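Local atomic coordinates of aminopeptidase N family protein (Idiomarina loihiensis L2TR, PDB entry 4FGM), a protein that binds a zinc ion and is probably a metal-dependent aminopeptidase of the M61 family. Residues W32-I37 and Y292-E297; K282-K287 and I417-D422; D388-L393 and I434-F439. One frame throughout, in Å; residues are numbered along the deposited sequence.

In the fold
Contacts 1 and 2 anchor two parts of one long loop, between helices 262-277 and 303-306, to different neighbours: the N-terminal beta region in contact 1, the loop between helices 401-413 and 423-429 in contact 2. They touch where Tyr-292 packs against Lys-282 and Lys-285. Both are partly buried and rest on backbone hydrogen bonds, contact 1 adding two tryptophan rings and a side-chain amide, contact 2 a single beta bridge beside a glycine. Contact 3 differs: it is buried, joins helix 378-394 to the start of helix 437-445, and has no hydrogen bond across it. Its centre lies about 38 Å from that of contact 1, away from the zinc site.

Contact 1 (W32-I37 and Y292-E297); sequences WLPNWI and YQLEKE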
loop_
_atom_site.group_PDB
_atom_site.type_symbol
_atom_site.label_atom_id
_atom_site.label_comp_id
_atom_site.label_asym_id
_atom_site.label_seq_id
_atom_site.Cartn_x
_atom_site.Cartn_y
_atom_site.Cartn_z
ATOM N N TRP A 32 -10.707 -3.551 25.044
ATOM C CA TRP A 32 -10.096 -4.358 23.997
ATOM C C TRP A 32 -9.289 -3.534 22.998
ATOM O O TRP A 32 -9.489 -2.320 22.857
ATOM C CB TRP A 32 -11.156 -5.175 23.242
ATOM C CG TRP A 32 -12.201 -4.349 22.546
ATOM C CD1 TRP A 32 -13.369 -3.896 23.079
ATOM C CD2 TRP A 32 -12.165 -3.872 21.194
ATOM N NE1 TRP A 32 -14.067 -3.168 22.146
ATOM C CE2 TRP A 32 -13.352 -3.137 20.978
ATOM C CE3 TRP A 32 -11.244 -3.995 20.141
ATOM C CZ2 TRP A 32 -13.647 -2.521 19.757
ATOM C CZ3 TRP A 32 -11.537 -3.380 18.919
ATOM C CH2 TRP A 32 -12.732 -2.653 18.741
ATOM N N LEU A 33 -8.369 -4.205 22.310
ATOM C CA LEU A 33 -7.533 -3.542 21.322
ATOM C C LEU A 33 -7.680 -4.226 19.968
ATOM O O LEU A 33 -7.702 -5.457 19.873
ATOM C CB LEU A 33 -6.069 -3.572 21.760
ATOM C CG LEU A 33 -5.173 -2.605 20.983
ATOM C CD1 LEU A 33 -5.545 -1.182 21.388
ATOM C CD2 LEU A 33 -3.693 -2.882 21.279
ATOM N N PRO A 34 -7.791 -3.435 18.900
ATOM C CA PRO A 34 -7.934 -4.004 17.559
ATOM C C PRO A 34 -6.828 -5.018 17.278
ATOM O O PRO A 34 -5.693 -4.829 17.711
ATOM C CB PRO A 34 -7.823 -2.781 16.653
ATOM C CG PRO A 34 -8.386 -1.679 17.496
ATOM C CD PRO A 34 -7.770 -1.965 18.854
ATOM N N ASN A 35 -7.156 -6.091 16.562
ATOM C CA ASN A 35 -6.152 -7.087 16.232
ATOM C C ASN A 35 -5.556 -6.829 14.851
ATOM O O ASN A 35 -4.629 -7.518 14.429
ATOM C CB ASN A 35 -6.731 -8.497 16.331
ATOM C CG ASN A 35 -6.899 -8.941 17.761
ATOM O OD1 ASN A 35 -6.041 -8.671 18.597
ATOM N ND2 ASN A 35 -7.997 -9.630 18.053
ATOM N N TRP A 36 -6.101 -5.828 14.160
ATOM C CA TRP A 36 -5.602 -5.415 12.855
ATOM C C TRP A 36 -6.038 -3.982 12.591
ATOM O O TRP A 36 -7.000 -3.508 13.185
ATOM C CB TRP A 36 -6.092 -6.338 11.734
ATOM C CG TRP A 36 -7.573 -6.360 11.495
ATOM C CD1 TRP A 36 -8.510 -7.046 12.219
ATOM C CD2 TRP A 36 -8.281 -5.729 10.420
ATOM N NE1 TRP A 36 -9.753 -6.888 11.655
ATOM C CE2 TRP A 36 -9.642 -6.089 10.546
ATOM C CE3 TRP A 36 -7.898 -4.908 9.354
ATOM C CZ2 TRP A 36 -10.625 -5.647 9.651
ATOM C CZ3 TRP A 36 -8.882 -4.466 8.459
ATOM C CH2 TRP A 36 -10.227 -4.844 8.615
ATOM N N ILE A 37 -5.329 -3.284 11.710
ATOM C CA ILE A 37 -5.664 -1.899 11.407
ATOM C C ILE A 37 -6.255 -1.743 10.015
ATOM O O ILE A 37 -5.732 -2.293 9.045
ATOM C CB ILE A 37 -4.420 -0.976 11.527
ATOM C CG1 ILE A 37 -4.803 0.454 11.138
ATOM C CG2 ILE A 37 -3.291 -1.500 10.646
ATOM C CD1 ILE A 37 -3.714 1.482 11.344
ATOM N N TYR A 292 -16.343 -1.541 10.822
ATOM C CA TYR A 292 -15.205 -2.456 10.833
ATOM C C TYR A 292 -15.294 -3.377 12.050
ATOM O O TYR A 292 -15.713 -2.954 13.130
ATOM C CB TYR A 292 -13.874 -1.689 10.928
ATOM C CG TYR A 292 -13.387 -1.049 9.649
ATOM C CD1 TYR A 292 -13.584 0.305 9.402
ATOM C CD2 TYR A 292 -12.733 -1.808 8.676
ATOM C CE1 TYR A 292 -13.147 0.893 8.215
ATOM C CE2 TYR A 292 -12.288 -1.234 7.485
ATOM C CZ TYR A 292 -12.500 0.117 7.259
ATOM O OH TYR A 292 -12.075 0.685 6.075
ATOM N N GLN A 293 -14.922 -4.640 11.871
ATOM C CA GLN A 293 -14.888 -5.580 12.988
ATOM C C GLN A 293 -13.383 -5.855 13.066
ATOM O O GLN A 293 -12.801 -6.481 12.182
ATOM C CB GLN A 293 -15.729 -6.837 12.688
ATOM C CG GLN A 293 -15.180 -7.791 11.651
ATOM C CD GLN A 293 -14.235 -8.820 12.247
ATOM O OE1 GLN A 293 -13.954 -8.808 13.447
ATOM N NE2 GLN A 293 -13.737 -9.719 11.404
ATOM N N LEU A 294 -12.753 -5.345 14.119
ATOM C CA LEU A 294 -11.304 -5.445 14.268
ATOM C C LEU A 294 -10.736 -6.493 15.218
ATOM O O LEU A 294 -9.603 -6.368 15.687
ATOM C CB LEU A 294 -10.763 -4.064 14.655
ATOM C CG LEU A 294 -11.251 -2.948 13.727
ATOM C CD1 LEU A 294 -10.795 -1.592 14.229
ATOM C CD2 LEU A 294 -10.726 -3.207 12.337
ATOM N N GLU A 295 -11.505 -7.535 15.486
ATOM C CA GLU A 295 -11.053 -8.585 16.380
ATOM C C GLU A 295 -10.583 -9.784 15.563
ATOM O O GLU A 295 -9.774 -10.584 16.025
ATOM C CB GLU A 295 -12.219 -9.026 17.275
ATOM C CG GLU A 295 -11.839 -9.781 18.541
ATOM C CD GLU A 295 -11.983 -8.920 19.788
ATOM O OE1 GLU A 295 -12.571 -7.820 19.691
ATOM O OE2 GLU A 295 -11.524 -9.343 20.871
ATOM N N LYS A 296 -11.069 -9.881 14.331
ATOM C CA LYS A 296 -10.787 -11.043 13.495
ATOM C C LYS A 296 -10.737 -10.681 12.008
ATOM O O LYS A 296 -10.997 -9.537 11.626
ATOM C CB LYS A 296 -11.926 -12.033 13.738
ATOM C CG LYS A 296 -11.689 -13.470 13.397
ATOM C CD LYS A 296 -13.038 -14.158 13.165
ATOM C CE LYS A 296 -14.044 -13.853 14.271
ATOM N NZ LYS A 296 -15.446 -14.146 13.836
ATOM N N GLU A 297 -10.419 -11.665 11.169
ATOM C CA GLU A 297 -10.376 -11.437 9.725
ATOM C C GLU A 297 -11.764 -10.990 9.241
ATOM O O GLU A 297 -12.786 -11.490 9.714
ATOM C CB GLU A 297 -9.975 -12.718 8.975
ATOM C CG GLU A 297 -8.542 -13.194 9.222
ATOM C CD GLU A 297 -8.397 -14.063 10.466
ATOM O OE1 GLU A 297 -9.326 -14.083 11.301
ATOM O OE2 GLU A 297 -7.344 -14.717 10.609
#
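Leu-294 is wedged between Pro-34 and the indole of Trp-36, and here the side chains pack tightly. Its CD2 sits over one face of the indole, 3.8 Å from the centroid of the Trp-36 six-membered ring and 22° off the ring normal, a CH-pi contact. Its CB rests against Pro-34 CB at 3.8 Å. The backbone fixes this register: Asn-35 N gives a short, almost straight bond of 2.6 Å to Leu-294 O. Next to it, Asn-35 ND2 reaches Glu-295 O at 2.9 Å, with the acceptor in the plane of the amide, so one residue grips two successive carbonyls. Trp-36 CG lies between the backbone N and the carbonyl carbon (chi1 64°), and the ring beyond it turns NE1 toward the other loop. That NE1 makes a weak bond to Gln-293 O, 3.1 Å away at the ring edge, while Trp-36 CH2 meets Tyr-292 CD2 at 3.9 Å.

The Glu-295 side is looser and partly exposed. There Glu-295 OE1 comes obliquely to the Trp-32 ring, 4.1 Å from Trp-32 CE3, but its charge is paired with Arg-71. Lys-296 is exposed and adds little. The contact joins the loop after strand 30-32 of the M61 N-terminal region to the loop before helix 303-306, with Pro-34 also touching helices 108-111 and 160-163.

Contact 2 (K282-K287 and I417-D422); sequences KTLKPK and IGTADD
Pro-286 faces Thr-419 in a single beta bridge, closed by two backbone hydrogen bonds between Thr-419 and the residues on either side of the proline. Thr-419 N donates to Lys-285 O at 2.9 Å, and Lys-287 N to Thr-419 O at 3.2 Å. Two CA-H...O contacts supplement them: Gly-418 CA lies 3.1 Å from Lys-285 O, and Pro-286 CA 3.2 Å from Thr-419 O. Gly-418 has backbone angles that would jam a side chain against the preceding carbonyl, and a CB would also run into Lys-287 CG.

On the buried side Leu-284 CD2 meets Thr-419 CG2 at 3.5 Å, the two side chains crossing at about a right angle. On the exposed side the extended Lys-287 chain passes over the glycine, bringing CE to 3.4 Å from Gly-418 O.

The polar end of Thr-419 turns to other partners: OG1, between the backbone N and the carbonyl carbon (chi1 59°), is hydrogen-bonded to Tyr-306 OH and Gln-302 OE1. The bridge thus links the loop after helix 262-277, which carries zinc ligands His-273 and His-277, to the loop before helix 423-429; Leu-284 packs on helices 303-306 and 401-413.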
loop_
_atom_site.group_PDB
_atom_site.type_symbol
_atom_site.label_atom_id
_atom_site.label_comp_id
_atom_site.label_asym_id
_atom_site.label_seq_id
_atom_site.Cartn_x
_atom_site.Cartn_y
_atom_site.Cartn_z
ATOM N N LYS A 282 -12.016 4.998 1.920
ATOM C CA LYS A 282 -12.203 5.688 3.180
ATOM C C LYS A 282 -13.659 6.117 3.298
ATOM O O LYS A 282 -14.220 6.071 4.402
ATOM C CB LYS A 282 -11.300 6.917 3.301
ATOM C CG LYS A 282 -9.866 6.575 3.720
ATOM C CD LYS A 282 -9.809 5.245 4.471
ATOM C CE LYS A 282 -9.995 5.468 5.941
ATOM N NZ LYS A 282 -10.501 4.220 6.554
ATOM N N THR A 283 -14.270 6.545 2.186
ATOM C CA THR A 283 -15.673 6.959 2.215
ATOM C C THR A 283 -16.494 5.969 1.395
ATOM O O THR A 283 -17.496 5.440 1.877
ATOM C CB THR A 283 -15.856 8.394 1.691
ATOM O OG1 THR A 283 -15.025 8.606 0.542
ATOM C CG2 THR A 283 -15.492 9.392 2.784
ATOM N N LEU A 284 -16.075 5.725 0.156
ATOM C CA LEU A 284 -16.740 4.739 -0.693
ATOM C C LEU A 284 -16.036 3.460 -0.233
ATOM O O LEU A 284 -14.812 3.381 -0.296
ATOM C CB LEU A 284 -16.429 4.998 -2.175
ATOM C CG LEU A 284 -17.311 4.412 -3.292
ATOM C CD1 LEU A 284 -16.414 3.785 -4.341
ATOM C CD2 LEU A 284 -18.295 3.386 -2.752
ATOM N N LYS A 285 -16.784 2.475 0.250
ATOM C CA LYS A 285 -16.166 1.243 0.726
ATOM C C LYS A 285 -17.172 0.100 0.754
ATOM O O LYS A 285 -18.372 0.331 0.625
ATOM C CB LYS A 285 -15.598 1.461 2.135
ATOM C CG LYS A 285 -16.651 1.497 3.237
ATOM C CD LYS A 285 -16.049 1.866 4.595
ATOM C CE LYS A 285 -15.727 3.357 4.663
ATOM N NZ LYS A 285 -15.232 3.788 6.012
ATOM N N PRO A 286 -16.695 -1.154 0.905
ATOM C CA PRO A 286 -17.636 -2.280 0.942
ATOM C C PRO A 286 -18.436 -2.287 2.247
ATOM O O PRO A 286 -17.961 -1.807 3.281
ATOM C CB PRO A 286 -16.729 -3.501 0.798
ATOM C CG PRO A 286 -15.451 -3.054 1.427
ATOM C CD PRO A 286 -15.298 -1.628 0.940
ATOM N N LYS A 287 -19.647 -2.831 2.192
ATOM C CA LYS A 287 -20.511 -2.883 3.361
ATOM C C LYS A 287 -19.896 -3.685 4.497
ATOM O O LYS A 287 -20.181 -3.436 5.668
ATOM C CB LYS A 287 -21.876 -3.462 2.977
ATOM C CG LYS A 287 -22.578 -2.619 1.923
ATOM C CD LYS A 287 -24.053 -2.957 1.770
ATOM C CE LYS A 287 -24.692 -2.063 0.710
ATOM N NZ LYS A 287 -26.167 -2.231 0.621
ATOM N N ILE A 417 -23.355 4.522 1.928
ATOM C CA ILE A 417 -24.194 3.370 1.629
ATOM C C ILE A 417 -23.394 2.074 1.588
ATOM O O ILE A 417 -23.827 1.051 2.112
ATOM C CB ILE A 417 -24.916 3.558 0.266
ATOM C CG1 ILE A 417 -25.930 4.694 0.377
ATOM C CG2 ILE A 417 -25.586 2.261 -0.167
ATOM C CD1 ILE A 417 -26.819 4.599 1.604
ATOM N N GLY A 418 -22.229 2.126 0.952
ATOM C CA GLY A 418 -21.393 0.945 0.845
ATOM C C GLY A 418 -21.687 0.144 -0.409
ATOM O O GLY A 418 -22.791 0.209 -0.956
ATOM N N THR A 419 -20.698 -0.615 -0.866
ATOM C CA THR A 419 -20.853 -1.432 -2.062
ATOM C C THR A 419 -20.856 -2.915 -1.724
ATOM O O THR A 419 -20.061 -3.370 -0.901
ATOM C CB THR A 419 -19.708 -1.180 -3.070
ATOM O OG1 THR A 419 -18.447 -1.470 -2.450
ATOM C CG2 THR A 419 -19.726 0.256 -3.551
ATOM N N ALA A 420 -21.764 -3.660 -2.351
ATOM C CA ALA A 420 -21.846 -5.107 -2.154
ATOM C C ALA A 420 -20.948 -5.697 -3.237
ATOM O O ALA A 420 -20.534 -4.981 -4.155
ATOM C CB ALA A 420 -23.278 -5.595 -2.326
ATOM N N ASP A 421 -20.648 -6.988 -3.145
ATOM C CA ASP A 421 -19.763 -7.616 -4.123
ATOM C C ASP A 421 -20.139 -7.412 -5.582
ATOM O O ASP A 421 -19.263 -7.267 -6.429
ATOM C CB ASP A 421 -19.630 -9.113 -3.849
ATOM C CG ASP A 421 -19.034 -9.405 -2.488
ATOM O OD1 ASP A 421 -18.480 -8.471 -1.869
ATOM O OD2 ASP A 421 -19.111 -10.571 -2.044
ATOM N N ASP A 422 -21.434 -7.377 -5.879
ATOM C CA ASP A 422 -21.883 -7.221 -7.262
ATOM C C ASP A 422 -22.362 -5.822 -7.647
ATOM O O ASP A 422 -22.773 -5.594 -8.784
ATOM C CB ASP A 422 -22.988 -8.244 -7.559
ATOM C CG ASP A 422 -24.274 -7.952 -6.806
ATOM O OD1 ASP A 422 -24.202 -7.536 -5.627
ATOM O OD2 ASP A 422 -25.360 -8.153 -7.390
#

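Contact 3 (D388-L393 and I434-F439); sequences DLMLRL and IDISDF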
loop_
_atom_site.group_PDB
_atom_site.type_symbol
_atom_site.label_atom_id
_atom_site.label_comp_id
_atom_site.label_asym_id
_atom_site.label_seq_id
_atom_site.Cartn_x
_atom_site.Cartn_y
_atom_site.Cartn_z
ATOM N N ASP A 388 -11.774 1.404 -18.634
ATOM C CA ASP A 388 -11.614 2.770 -19.109
ATOM C C ASP A 388 -11.613 2.809 -20.638
ATOM O O ASP A 388 -12.277 3.641 -21.250
ATOM C CB ASP A 388 -10.314 3.372 -18.564
ATOM C CG ASP A 388 -10.342 4.890 -18.528
ATOM O OD1 ASP A 388 -11.398 5.481 -18.843
ATOM O OD2 ASP A 388 -9.310 5.495 -18.173
ATOM N N LEU A 389 -10.866 1.900 -21.251
ATOM C CA LEU A 389 -10.785 1.839 -22.704
ATOM C C LEU A 389 -12.094 1.365 -23.330
ATOM O O LEU A 389 -12.551 1.918 -24.330
ATOM C CB LEU A 389 -9.628 0.925 -23.115
ATOM C CG LEU A 389 -8.282 1.603 -23.421
ATOM C CD1 LEU A 389 -8.107 2.881 -22.627
ATOM C CD2 LEU A 389 -7.161 0.627 -23.133
HETATM N N MSE A 390 -12.702 0.348 -22.731
HETATM C CA MSE A 390 -13.955 -0.184 -23.238
HETATM C C MSE A 390 -15.092 0.834 -23.158
HETATM O O MSE A 390 -15.833 1.022 -24.123
HETATM C CB MSE A 390 -14.331 -1.443 -22.471
HETATM C CG MSE A 390 -13.487 -2.646 -22.846
HETATM SE SE MSE A 390 -13.890 -4.186 -21.764
HETATM C CE MSE A 390 -15.496 -4.802 -22.654
ATOM N N LEU A 391 -15.224 1.486 -22.009
ATOM C CA LEU A 391 -16.261 2.489 -21.810
ATOM C C LEU A 391 -16.090 3.649 -22.790
ATOM O O LEU A 391 -17.068 4.233 -23.251
ATOM C CB LEU A 391 -16.212 3.012 -20.369
ATOM C CG LEU A 391 -17.138 2.392 -19.315
ATOM C CD1 LEU A 391 -17.415 0.934 -19.608
ATOM C CD2 LEU A 391 -16.494 2.553 -17.952
ATOM N N ARG A 392 -14.847 3.982 -23.112
ATOM C CA ARG A 392 -14.594 5.078 -24.031
ATOM C C ARG A 392 -15.057 4.738 -25.441
ATOM O O ARG A 392 -15.721 5.542 -26.087
ATOM C CB ARG A 392 -13.104 5.443 -24.025
ATOM C CG ARG A 392 -12.639 6.033 -22.695
ATOM C CD ARG A 392 -11.151 6.317 -22.678
ATOM N NE ARG A 392 -10.693 6.710 -21.348
ATOM C CZ ARG A 392 -10.070 7.856 -21.077
ATOM N NH1 ARG A 392 -9.823 8.737 -22.044
ATOM N NH2 ARG A 392 -9.680 8.120 -19.837
ATOM N N LEU A 393 -14.721 3.542 -25.912
ATOM C CA LEU A 393 -15.112 3.126 -27.255
ATOM C C LEU A 393 -16.628 2.939 -27.374
ATOM O O LEU A 393 -17.225 3.280 -28.394
ATOM C CB LEU A 393 -14.400 1.822 -27.624
ATOM C CG LEU A 393 -12.872 1.858 -27.602
ATOM C CD1 LEU A 393 -12.328 0.459 -27.832
ATOM C CD2 LEU A 393 -12.361 2.820 -28.662
ATOM N N ILE A 434 -23.863 0.783 -22.684
ATOM C CA ILE A 434 -22.624 0.046 -22.469
ATOM C C ILE A 434 -22.859 -1.347 -21.906
ATOM O O ILE A 434 -23.732 -1.552 -21.062
ATOM C CB ILE A 434 -21.674 0.796 -21.510
ATOM C CG1 ILE A 434 -22.367 1.024 -20.173
ATOM C CG2 ILE A 434 -21.245 2.121 -22.121
ATOM C CD1 ILE A 434 -21.481 0.749 -18.989
ATOM N N ASP A 435 -22.069 -2.299 -22.388
ATOM C CA ASP A 435 -22.149 -3.686 -21.946
ATOM C C ASP A 435 -20.729 -4.218 -21.747
ATOM O O ASP A 435 -19.976 -4.380 -22.708
ATOM C CB ASP A 435 -22.870 -4.544 -22.989
ATOM C CG ASP A 435 -23.059 -5.980 -22.531
ATOM O OD1 ASP A 435 -23.043 -6.886 -23.391
ATOM O OD2 ASP A 435 -23.233 -6.204 -21.315
ATOM N N ILE A 436 -20.368 -4.470 -20.494
ATOM C CA ILE A 436 -19.047 -4.990 -20.160
ATOM C C ILE A 436 -19.195 -6.214 -19.263
ATOM O O ILE A 436 -18.212 -6.730 -18.739
ATOM C CB ILE A 436 -18.172 -3.919 -19.433
ATOM C CG1 ILE A 436 -18.967 -3.239 -18.314
ATOM C CG2 ILE A 436 -17.686 -2.871 -20.430
ATOM C CD1 ILE A 436 -19.217 -4.111 -17.108
ATOM N N SER A 437 -20.434 -6.673 -19.112
ATOM C CA SER A 437 -20.760 -7.818 -18.267
ATOM C C SER A 437 -19.920 -9.081 -18.456
ATOM O O SER A 437 -19.285 -9.552 -17.508
ATOM C CB SER A 437 -22.238 -8.181 -18.425
ATOM O OG SER A 437 -22.603 -9.210 -17.518
ATOM N N ASP A 438 -19.920 -9.644 -19.661
ATOM C CA ASP A 438 -19.151 -10.863 -19.890
ATOM C C ASP A 438 -17.678 -10.669 -19.578
ATOM O O ASP A 438 -17.049 -11.524 -18.954
ATOM C CB ASP A 438 -19.316 -11.361 -21.329
ATOM C CG ASP A 438 -20.704 -11.904 -21.597
ATOM O OD1 ASP A 438 -21.346 -12.386 -20.639
ATOM O OD2 ASP A 438 -21.147 -11.862 -22.764
ATOM N N PHE A 439 -17.125 -9.542 -20.002
ATOM C CA PHE A 439 -15.723 -9.274 -19.749
ATOM C C PHE A 439 -15.391 -9.216 -18.262
ATOM O O PHE A 439 -14.491 -9.914 -17.792
ATOM C CB PHE A 439 -15.304 -7.955 -20.382
ATOM C CG PHE A 439 -14.116 -7.340 -19.716
ATOM C CD1 PHE A 439 -12.839 -7.852 -19.925
ATOM C CD2 PHE A 439 -14.281 -6.288 -18.823
ATOM C CE1 PHE A 439 -11.738 -7.334 -19.237
ATOM C CE2 PHE A 439 -13.191 -5.760 -18.128
ATOM C CZ PHE A 439 -11.915 -6.281 -18.338
#
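Met-390, present as selenomethionine, lays its selenium over one face of the Phe-439 ring in a Met-aromatic contact. SE is 3.9 Å from the centroid of the Phe-439 ring, 22° off the normal, and lies 3.6 Å from Phe-439 CD2, offset toward the rim. The chain bends at its last torsion (chi3 80°), carrying CE back to 3.7 Å from Ile-436 CG2. An alanine in place of Phe-439 would remove the ring from beneath the selenium and would probably leave a gap there, with the end of Met-390 freer to turn.

Branched aliphatic side chains meet beside this pair. Leu-391 CD1 approaches Ile-436 CG2 at 3.9 Å and Ile-434 CD1 at 4.1 Å, so Ile-436 CG2 fits against both Met-390 and Leu-391. No hydrogen bond crosses the interface.

Within helix 378-394, Arg-392 grips Asp-388 side-on in a salt bridge, NE to Asp-388 OD1 at 2.9 Å and NH2 to Asp-388 OD2 at 3.1 Å. Tyr-312 OH and Leu-401 N also bond this carboxylate. Ile-436 holds the N-cap position of helix 437-445, so the contact packs the start of that helix against helix 378-394, with Leu-428 of helix 423-429 touching both isoleucines and Leu-455 of helix 453-457 touching Met-390.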